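Local coordinates for dihydropteroate synthase (Anaplasma phagocytophilum, PDB 6UCZ), which probably condenses 6-hydroxymethyl-dihydropterin pyrophosphate with p-aminobenzoate to form dihydropteroate in folate synthesis, and holds a pterin monophosphate in this crystal, at residues E87-W90 against S91-E95; L97-I100 against I101-H105; G196-R199 against E200-I203. All blocks are in the same frame, centred on the assembly; numbering follows the deposited sequence.

Contact 1 of 3, residues E87-W90 against S91-E95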
ATOM      1  N   GLU A  87      -2.285  17.200  11.535  1.00 49.44           N
ATOM      2  CA  GLU A  87      -1.199  18.139  11.806  1.00 55.87           C
ATOM      3  C   GLU A  87      -0.004  17.433  12.440  1.00 58.10           C
ATOM      4  O   GLU A  87       1.149  17.692  12.076  1.00 50.01           O
ATOM      5  CB  GLU A  87      -1.678  19.277  12.709  1.00 50.81           C
ATOM      6  CG  GLU A  87      -2.657  20.257  12.064  1.00 54.33           C
ATOM      7  CD  GLU A  87      -4.106  19.812  12.169  1.00 58.17           C
ATOM      8  OE1 GLU A  87      -4.362  18.697  12.669  1.00 54.42           O
ATOM      9  OE2 GLU A  87      -5.001  20.598  11.784  1.00 63.03           O
ATOM     10  N   GLU A  88      -0.257  16.571  13.426  1.00 47.20           N
ATOM     11  CA  GLU A  88       0.823  15.773  13.992  1.00 47.11           C
ATOM     12  C   GLU A  88       1.439  14.875  12.930  1.00 51.47           C
ATOM     13  O   GLU A  88       2.665  14.722  12.867  1.00 47.56           O
ATOM     14  CB  GLU A  88       0.302  14.973  15.179  1.00 48.88           C
ATOM     15  CG  GLU A  88      -0.058  15.883  16.332  1.00 60.19           C
ATOM     16  CD  GLU A  88      -0.978  15.239  17.345  1.00 64.85           C
ATOM     17  OE1 GLU A  88      -1.425  14.092  17.103  1.00 60.14           O
ATOM     18  OE2 GLU A  88      -1.265  15.895  18.374  1.00 68.02           O
ATOM     19  N   GLU A  89       0.601  14.277  12.082  1.00 49.20           N
ATOM     20  CA  GLU A  89       1.111  13.443  11.001  1.00 42.68           C
ATOM     21  C   GLU A  89       2.085  14.220  10.128  1.00 44.86           C
ATOM     22  O   GLU A  89       3.185  13.744   9.825  1.00 37.23           O
ATOM     23  CB  GLU A  89      -0.050  12.927  10.155  1.00 41.79           C
ATOM     24  CG  GLU A  89       0.381  12.080   8.967  1.00 33.02           C
ATOM     25  CD  GLU A  89      -0.763  11.831   8.000  1.00 39.26           C
ATOM     26  OE1 GLU A  89      -1.585  12.751   7.821  1.00 36.99           O
ATOM     27  OE2 GLU A  89      -0.846  10.723   7.422  1.00 37.13           O
ATOM     28  N   TRP A  90       1.707  15.446   9.745  1.00 38.65           N
ATOM     29  CA  TRP A  90       2.539  16.226   8.837  1.00 39.58           C
ATOM     30  C   TRP A  90       3.836  16.679   9.495  1.00 44.22           C
ATOM     31  O   TRP A  90       4.877  16.723   8.834  1.00 43.94           O
ATOM     32  CB  TRP A  90       1.777  17.447   8.303  1.00 43.67           C
ATOM     33  CG  TRP A  90       2.619  18.182   7.303  1.00 41.60           C
ATOM     34  CD1 TRP A  90       3.096  19.462   7.407  1.00 42.88           C
ATOM     35  CD2 TRP A  90       3.172  17.646   6.088  1.00 37.87           C
ATOM     36  NE1 TRP A  90       3.875  19.767   6.311  1.00 45.02           N
ATOM     37  CE2 TRP A  90       3.939  18.668   5.492  1.00 42.26           C
ATOM     38  CE3 TRP A  90       3.066  16.410   5.434  1.00 35.00           C
ATOM     39  CZ2 TRP A  90       4.603  18.490   4.276  1.00 42.78           C
ATOM     40  CZ3 TRP A  90       3.730  16.234   4.229  1.00 33.99           C
ATOM     41  CH2 TRP A  90       4.490  17.271   3.664  1.00 37.61           C
ATOM     42  N   SER A  91       3.803  17.022  10.788  1.00 43.10           N
ATOM     43  CA  SER A  91       5.041  17.432  11.450  1.00 49.38           C
ATOM     44  C   SER A  91       6.072  16.301  11.490  1.00 51.11           C
ATOM     45  O   SER A  91       7.278  16.571  11.510  1.00 56.57           O
ATOM     46  CB  SER A  91       4.749  17.966  12.858  1.00 50.30           C
ATOM     47  OG  SER A  91       4.434  16.926  13.760  1.00 63.69           O
ATOM     48  N   ARG A  92       5.633  15.037  11.488  1.00 41.90           N
ATOM     49  CA  ARG A  92       6.606  13.949  11.418  1.00 54.11           C
ATOM     50  C   ARG A  92       7.183  13.809  10.019  1.00 54.76           C
ATOM     51  O   ARG A  92       8.353  13.443   9.867  1.00 69.31           O
ATOM     52  CB  ARG A  92       5.987  12.608  11.827  1.00 47.15           C
ATOM     53  CG  ARG A  92       5.514  12.483  13.262  1.00 54.07           C
ATOM     54  CD  ARG A  92       4.720  11.184  13.415  1.00 55.97           C
ATOM     55  NE  ARG A  92       4.293  10.931  14.788  1.00 63.81           N
ATOM     56  CZ  ARG A  92       3.749   9.790  15.208  1.00 64.91           C
ATOM     57  NH1 ARG A  92       3.399   9.652  16.480  1.00 62.84           N
ATOM     58  NH2 ARG A  92       3.553   8.788  14.358  1.00 64.51           N
ATOM     59  N   LEU A  93       6.398  14.133   8.994  1.00 45.84           N
ATOM     60  CA  LEU A  93       6.802  13.891   7.619  1.00 42.93           C
ATOM     61  C   LEU A  93       7.645  15.024   7.041  1.00 51.98           C
ATOM     62  O   LEU A  93       8.537  14.761   6.224  1.00 50.45           O
ATOM     63  CB  LEU A  93       5.560  13.678   6.744  1.00 35.10           C
ATOM     64  CG  LEU A  93       4.696  12.447   7.056  1.00 44.18           C
ATOM     65  CD1 LEU A  93       3.298  12.566   6.442  1.00 34.83           C
ATOM     66  CD2 LEU A  93       5.382  11.173   6.600  1.00 37.77           C
ATOM     67  N   LYS A  94       7.387  16.278   7.441  1.00 47.23           N
ATOM     68  CA  LYS A  94       7.974  17.416   6.738  1.00 44.14           C
ATOM     69  C   LYS A  94       9.484  17.501   6.948  1.00 51.56           C
ATOM     70  O   LYS A  94      10.174  18.137   6.145  1.00 61.49           O
ATOM     71  CB  LYS A  94       7.304  18.736   7.157  1.00 45.91           C
ATOM     72  CG  LYS A  94       7.626  19.220   8.565  1.00 47.82           C
ATOM     73  CD  LYS A  94       7.035  20.603   8.822  1.00 53.49           C
ATOM     74  CE  LYS A  94       7.223  21.029  10.267  1.00 52.63           C
ATOM     75  NZ  LYS A  94       6.762  22.424  10.497  1.00 56.08           N
ATOM     76  N   GLU A  95      10.010  16.883   8.008  1.00 47.55           N
ATOM     77  CA  GLU A  95      11.447  16.917   8.249  1.00 56.28           C
ATOM     78  C   GLU A  95      12.196  15.898   7.394  1.00 56.68           C
ATOM     79  O   GLU A  95      13.378  16.090   7.096  1.00 56.96           O
ATOM     80  CB  GLU A  95      11.733  16.637   9.726  1.00 63.62           C
ATOM     81  CG  GLU A  95      11.101  17.612  10.705  1.00 77.29           C
ATOM     82  CD  GLU A  95      11.688  19.005  10.617  1.00 85.84           C
ATOM     83  OE1 GLU A  95      12.857  19.144  10.188  1.00 89.56           O
ATOM     84  OE2 GLU A  95      10.976  19.962  10.986  1.00 92.07           O
TER
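The indole of Trp90 has CB of Lys94, four residues on, over one face, 4.0 Å from the centroid of the five-membered ring, a CH-pi contact displaced toward the ring's rim. Two torsions set it up. Trp90 CG is anti to its own nitrogen (chi1 -176°), which swings the indole toward the C-terminal end of the helix, and Lys94 CG takes the place between N and C, from which the extended chain runs outward. Farther round the six-membered ring, Leu93 CB approaches Trp90 CE3 obliquely at 3.9 Å, the leucine crossing the indole at about a right angle. Leu93 CD1 also touches the aliphatic part of Glu89, meeting its CG at 3.9 Å.

Lys94 N also hydrogen-bonds to Trp90 O at 2.9 Å, which holds the lysine near the ring. Ser91 OG turns back to give its proton to Glu88 O at 3.0 Å; Arg92 N reaches the same oxygen from the same face of the peptide plane at 3.3 Å, so this carbonyl serves two donors.

Helix 86-93 is part of the helical layer around the parallel strands of the TIM barrel. Trp90 also packs on Thr120, Leu123 and Leu127, joining it to helix 118-127. The carboxylate of Glu89 hydrogen-bonds to Thr115 at the end of strand 110-115, to Thr120 in helix 118-127 and to Asn117 between them.

Contact 2 of 3, residues L97-I100 against I101-H105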
ATOM      1  N   LEU A  97      10.630  14.124   4.443  1.00 46.92           N
ATOM      2  CA  LEU A  97      10.135  13.914   3.087  1.00 45.43           C
ATOM      3  C   LEU A  97      10.936  14.659   2.018  1.00 50.24           C
ATOM      4  O   LEU A  97      11.145  14.081   0.937  1.00 49.33           O
ATOM      5  CB  LEU A  97       8.643  14.274   3.064  1.00 46.52           C
ATOM      6  CG  LEU A  97       7.690  13.619   2.066  1.00 42.89           C
ATOM      7  CD1 LEU A  97       7.852  12.099   2.090  1.00 33.38           C
ATOM      8  CD2 LEU A  97       6.246  13.994   2.424  1.00 39.28           C
ATOM      9  N   PRO A  98      11.394  15.905   2.218  1.00 43.88           N
ATOM     10  CA  PRO A  98      12.222  16.531   1.171  1.00 51.10           C
ATOM     11  C   PRO A  98      13.498  15.762   0.854  1.00 51.36           C
ATOM     12  O   PRO A  98      13.837  15.606  -0.326  1.00 49.79           O
ATOM     13  CB  PRO A  98      12.524  17.922   1.748  1.00 55.23           C
ATOM     14  CG  PRO A  98      11.420  18.205   2.682  1.00 43.35           C
ATOM     15  CD  PRO A  98      11.104  16.857   3.305  1.00 46.92           C
ATOM     16  N   GLU A  99      14.225  15.287   1.869  1.00 48.54           N
ATOM     17  CA  GLU A  99      15.461  14.557   1.599  1.00 50.81           C
ATOM     18  C   GLU A  99      15.176  13.198   0.976  1.00 41.26           C
ATOM     19  O   GLU A  99      15.881  12.776   0.054  1.00 44.78           O
ATOM     20  CB  GLU A  99      16.286  14.393   2.879  1.00 57.45           C
ATOM     21  CG  GLU A  99      17.390  15.432   3.054  1.00 65.20           C
ATOM     22  CD  GLU A  99      18.402  15.418   1.920  1.00 63.71           C
ATOM     23  OE1 GLU A  99      19.327  14.577   1.938  1.00 66.92           O
ATOM     24  OE2 GLU A  99      18.264  16.247   1.002  1.00 64.52           O
ATOM     25  N   ILE A 100      14.138  12.506   1.453  1.00 36.16           N
ATOM     26  CA  ILE A 100      13.765  11.218   0.878  1.00 34.01           C
ATOM     27  C   ILE A 100      13.396  11.382  -0.588  1.00 40.26           C
ATOM     28  O   ILE A 100      13.807  10.584  -1.440  1.00 34.89           O
ATOM     29  CB  ILE A 100      12.616  10.587   1.688  1.00 32.53           C
ATOM     30  CG1 ILE A 100      13.104  10.164   3.076  1.00 36.17           C
ATOM     31  CG2 ILE A 100      11.967   9.412   0.929  1.00 29.40           C
ATOM     32  CD1 ILE A 100      11.977   9.824   4.050  1.00 38.47           C
ATOM     33  N   ILE A 101      12.638  12.434  -0.910  1.00 33.78           N
ATOM     34  CA  ILE A 101      12.265  12.680  -2.299  1.00 39.02           C
ATOM     35  C   ILE A 101      13.502  12.970  -3.142  1.00 41.86           C
ATOM     36  O   ILE A 101      13.633  12.470  -4.264  1.00 37.20           O
ATOM     37  CB  ILE A 101      11.233  13.824  -2.374  1.00 42.85           C
ATOM     38  CG1 ILE A 101       9.893  13.362  -1.802  1.00 40.75           C
ATOM     39  CG2 ILE A 101      11.079  14.344  -3.805  1.00 40.63           C
ATOM     40  CD1 ILE A 101       8.957  14.520  -1.486  1.00 44.48           C
ATOM     41  N   ARG A 102      14.430  13.776  -2.615  1.00 44.60           N
ATOM     42  CA  ARG A 102      15.642  14.101  -3.365  1.00 52.16           C
ATOM     43  C   ARG A 102      16.495  12.858  -3.596  1.00 48.03           C
ATOM     44  O   ARG A 102      16.997  12.624  -4.705  1.00 48.79           O
ATOM     45  CB  ARG A 102      16.457  15.175  -2.638  1.00 45.35           C
ATOM     46  CG  ARG A 102      17.628  15.717  -3.465  1.00 49.24           C
ATOM     47  CD  ARG A 102      18.525  16.616  -2.628  1.00 59.32           C
ATOM     48  NE  ARG A 102      19.229  15.849  -1.604  1.00 63.27           N
ATOM     49  CZ  ARG A 102      20.393  15.235  -1.788  1.00 64.82           C
ATOM     50  NH1 ARG A 102      21.017  15.312  -2.962  1.00 64.02           N
ATOM     51  NH2 ARG A 102      20.937  14.553  -0.789  1.00 66.25           N
ATOM     52  N   ILE A 103      16.703  12.069  -2.545  1.00 43.43           N
ATOM     53  CA  ILE A 103      17.554  10.892  -2.662  1.00 43.37           C
ATOM     54  C   ILE A 103      16.900   9.847  -3.560  1.00 39.19           C
ATOM     55  O   ILE A 103      17.564   9.231  -4.401  1.00 44.02           O
ATOM     56  CB  ILE A 103      17.865  10.341  -1.256  1.00 50.41           C
ATOM     57  CG1 ILE A 103      18.706  11.358  -0.473  1.00 57.80           C
ATOM     58  CG2 ILE A 103      18.593   9.009  -1.331  1.00 57.74           C
ATOM     59  CD1 ILE A 103      18.625  11.194   1.027  1.00 56.72           C
ATOM     60  N   ALA A 104      15.585   9.652  -3.421  1.00 38.42           N
ATOM     61  CA  ALA A 104      14.893   8.679  -4.262  1.00 33.91           C
ATOM     62  C   ALA A 104      14.893   9.108  -5.725  1.00 42.66           C
ATOM     63  O   ALA A 104      15.231   8.316  -6.611  1.00 41.69           O
ATOM     64  CB  ALA A 104      13.463   8.461  -3.766  1.00 30.83           C
ATOM     65  N   HIS A 105      14.505  10.358  -6.002  1.00 41.95           N
ATOM     66  CA  HIS A 105      14.434  10.795  -7.392  1.00 38.97           C
ATOM     67  C   HIS A 105      15.811  10.792  -8.045  1.00 41.45           C
ATOM     68  O   HIS A 105      15.939  10.446  -9.225  1.00 42.85           O
ATOM     69  CB  HIS A 105      13.789  12.178  -7.479  1.00 43.56           C
ATOM     70  CG  HIS A 105      12.308  12.150  -7.274  1.00 41.20           C
ATOM     71  ND1 HIS A 105      11.533  13.290  -7.260  1.00 38.29           N
ATOM     72  CD2 HIS A 105      11.462  11.116  -7.056  1.00 36.44           C
ATOM     73  CE1 HIS A 105      10.270  12.960  -7.050  1.00 37.13           C
ATOM     74  NE2 HIS A 105      10.199  11.646  -6.924  1.00 41.36           N
TER
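Glu99 and Arg102 lie side by side and point the same way, three residues apart on helix 97-106, with carboxylate and guanidinium planes only 16° from parallel. The arginine presents its NE/NH2 edge, and each nitrogen takes one oxygen. Arg102 NE meets Glu99 OE2 at 2.8 Å, on the syn side though somewhat above the carboxylate plane; Arg102 NH2 meets the syn lone pair of Glu99 OE1 at 3.2 Å, almost straight and within the guanidinium plane. Bends in both chains produce this pairing: the arginine runs extended as far as CD, then bends at chi3 (68°), and the turn about the next bond sets the edge toward the glutamate, while the glutamate folds at chi2 (-60°), which carries its carboxylate back toward the following turn.

Ile103 crosses Glu99 obliquely, its CD1 3.6 Å from Glu99 OE1, placing a methyl beside the ion pair. Elsewhere on the helix Leu97 and Ile101 also cross at a slant, Leu97 CG to Ile101 CD1 at 3.9 Å; both pack on Leu127 of helix 118-127, and Ile101 reaches Val111 of strand 110-115. Ile100 and Ile103 meet Ile56 of helix 52-64. The backbone bonds are the regular i to i+4 ones of an alpha helix, among them Ile103 N to Glu99 O at 2.8 Å and Ala104 N to Ile100 O at 2.8 Å.

Apolar residues therefore join the helix to its neighbours, while the charged pair lies toward its outer surface. With two nitrogens bound to two oxygens, the guanidinium and carboxylate are restrained from turning against each other, and the paired charges would be expected to favour the ionised form of each group.

Contact 3 of 3, residues G196-R199 against E200-I203; sequences GVVR and ERII
The chain turns tightly through a short 3-10 segment, closed by Arg201 N to Val198 O at 3.1 Å, with the donor well above the carbonyl plane, and by a weak bond from Ile202 N to Arg199 O at 3.4 Å. The turn folds Ile202 back on Val197, and the two cross obliquely with CG1 of each 3.8 Å apart. Val198 CG2 approaches the Arg201 guanidinium obliquely, 4.2 Å from NH1. A water bridges the two residues, accepting from Val198 N at 2.9 Å and from Arg201 NH1 at 3.0 Å in the guanidinium plane. The arginine spans this distance because its chain is extended from CG to NE, with CG anti to the carbonyl carbon (chi1 -71°).

Just before the turn, Gly196, at positive phi, is the C-prime residue of the Schellman motif ending helix 174-194. The segment thus links that helix to strand 202-205 of the barrel; the backbones of Arg201 and Ile203 hydrogen-bond to Ile154, and Ile203 also to Ile156, both in strand 153-157. Val197 and Ile202 both rest on Leu192 of the preceding helix, and Val197 also touches Ala147 and Ala148 of helix 143-148.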
ATOM      1  N   GLY A 196     -12.271  14.110 -11.925  1.00 56.45           N
ATOM      2  CA  GLY A 196     -11.190  14.497 -12.804  1.00 56.75           C
ATOM      3  C   GLY A 196      -9.909  13.700 -12.697  1.00 57.63           C
ATOM      4  O   GLY A 196      -8.885  14.149 -13.222  1.00 62.27           O
ATOM      5  N   VAL A 197      -9.923  12.546 -12.040  1.00 56.51           N
ATOM      6  CA  VAL A 197      -8.750  11.676 -11.982  1.00 53.29           C
ATOM      7  C   VAL A 197      -8.745  10.766 -13.201  1.00 56.95           C
ATOM      8  O   VAL A 197      -9.728  10.066 -13.474  1.00 60.53           O
ATOM      9  CB  VAL A 197      -8.713  10.851 -10.686  1.00 41.92           C
ATOM     10  CG1 VAL A 197      -7.544   9.857 -10.739  1.00 36.49           C
ATOM     11  CG2 VAL A 197      -8.572  11.754  -9.476  1.00 43.86           C
ATOM     12  N   VAL A 198      -7.629  10.763 -13.927  1.00 57.00           N
ATOM     13  CA  VAL A 198      -7.515   9.936 -15.117  1.00 53.89           C
ATOM     14  C   VAL A 198      -7.532   8.464 -14.724  1.00 52.49           C
ATOM     15  O   VAL A 198      -6.913   8.057 -13.731  1.00 50.88           O
ATOM     16  CB  VAL A 198      -6.225  10.313 -15.860  1.00 55.28           C
ATOM     17  CG1 VAL A 198      -5.768   9.193 -16.754  1.00 58.19           C
ATOM     18  CG2 VAL A 198      -6.436  11.595 -16.649  1.00 53.02           C
ATOM     19  N   ARG A 199      -8.195   7.644 -15.549  1.00 56.46           N
ATOM     20  CA  ARG A 199      -8.458   6.252 -15.191  1.00 50.04           C
ATOM     21  C   ARG A 199      -7.164   5.455 -15.055  1.00 48.86           C
ATOM     22  O   ARG A 199      -7.052   4.584 -14.183  1.00 43.68           O
ATOM     23  CB  ARG A 199      -9.365   5.622 -16.252  1.00 56.65           C
ATOM     24  CG  ARG A 199      -9.879   4.226 -15.932  1.00 64.41           C
ATOM     25  CD  ARG A 199     -10.489   3.562 -17.170  1.00 74.04           C
ATOM     26  NE  ARG A 199     -11.173   2.302 -16.870  1.00 77.34           N
ATOM     27  CZ  ARG A 199     -10.577   1.117 -16.746  1.00 78.47           C
ATOM     28  NH1 ARG A 199      -9.260   1.003 -16.887  1.00 77.65           N
ATOM     29  NH2 ARG A 199     -11.303   0.039 -16.472  1.00 74.91           N
ATOM     30  N   GLU A 200      -6.172   5.748 -15.900  1.00 55.26           N
ATOM     31  CA  GLU A 200      -4.898   5.035 -15.859  1.00 46.01           C
ATOM     32  C   GLU A 200      -4.117   5.269 -14.570  1.00 44.53           C
ATOM     33  O   GLU A 200      -3.254   4.456 -14.232  1.00 47.14           O
ATOM     34  CB  GLU A 200      -4.029   5.426 -17.059  1.00 56.25           C
ATOM     35  CG  GLU A 200      -4.608   5.013 -18.410  1.00 69.43           C
ATOM     36  CD  GLU A 200      -5.650   5.984 -18.924  1.00 82.65           C
ATOM     37  OE1 GLU A 200      -5.354   7.192 -18.961  1.00 88.60           O
ATOM     38  OE2 GLU A 200      -6.766   5.551 -19.270  1.00 88.89           O
ATOM     39  N   ARG A 201      -4.391   6.344 -13.837  1.00 47.74           N
ATOM     40  CA  ARG A 201      -3.609   6.640 -12.643  1.00 44.89           C
ATOM     41  C   ARG A 201      -4.155   6.005 -11.366  1.00 40.68           C
ATOM     42  O   ARG A 201      -3.596   6.253 -10.292  1.00 40.36           O
ATOM     43  CB  ARG A 201      -3.461   8.151 -12.464  1.00 53.14           C
ATOM     44  CG  ARG A 201      -2.543   8.765 -13.507  1.00 51.06           C
ATOM     45  CD  ARG A 201      -2.603  10.254 -13.508  1.00 54.87           C
ATOM     46  NE  ARG A 201      -1.735  10.822 -14.537  1.00 57.81           N
ATOM     47  CZ  ARG A 201      -1.914  12.019 -15.089  1.00 61.16           C
ATOM     48  NH1 ARG A 201      -2.935  12.774 -14.711  1.00 62.47           N
ATOM     49  NH2 ARG A 201      -1.072  12.462 -16.021  1.00 63.49           N
ATOM     50  N   ILE A 202      -5.213   5.195 -11.445  1.00 38.43           N
ATOM     51  CA  ILE A 202      -5.859   4.627 -10.261  1.00 33.97           C
ATOM     52  C   ILE A 202      -5.366   3.200 -10.050  1.00 35.79           C
ATOM     53  O   ILE A 202      -5.401   2.381 -10.977  1.00 34.55           O
ATOM     54  CB  ILE A 202      -7.389   4.653 -10.399  1.00 34.52           C
ATOM     55  CG1 ILE A 202      -7.886   6.094 -10.527  1.00 34.75           C
ATOM     56  CG2 ILE A 202      -8.024   3.958  -9.193  1.00 33.13           C
ATOM     57  CD1 ILE A 202      -9.346   6.208 -10.938  1.00 35.14           C
ATOM     58  N   ILE A 203      -4.973   2.880  -8.812  1.00 33.18           N
ATOM     59  CA  ILE A 203      -4.466   1.566  -8.429  1.00 28.26           C
ATOM     60  C   ILE A 203      -5.328   1.017  -7.296  1.00 29.24           C
ATOM     61  O   ILE A 203      -5.666   1.747  -6.358  1.00 30.16           O
ATOM     62  CB  ILE A 203      -2.986   1.661  -7.996  1.00 30.51           C
ATOM     63  CG1 ILE A 203      -2.137   2.280  -9.116  1.00 30.70           C
ATOM     64  CG2 ILE A 203      -2.446   0.309  -7.601  1.00 28.80           C
ATOM     65  CD1 ILE A 203      -0.849   2.946  -8.616  1.00 30.48           C
TER
HETATM   66  O   HOH W   1      -5.379  12.315 -13.076  1.00 55.11           O

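Overall arrangement
Contacts 1 and 2 belong to consecutive helices, 86-93 and 97-106, with centres 15 Å apart, and they touch where Trp90 CZ3 meets Leu97 CD2 at 3.8 Å. Helix 118-127 packs against both, tying them into one patch of the outer helical layer. Contact 3 lies elsewhere, at the entry to strand 202-205, its centre 27 Å from that of contact 1 and 24 Å from that of contact 2. Contacts 1 and 2 lie in the helical layer of this TIM-barrel enzyme, while contact 3 runs from a connection into a barrel strand. The bound pterin monophosphate is about 10 Å from the Glu89 side chain and about 12 Å from that of Ile202; Asp205 of the pocket ends contact 3's strand.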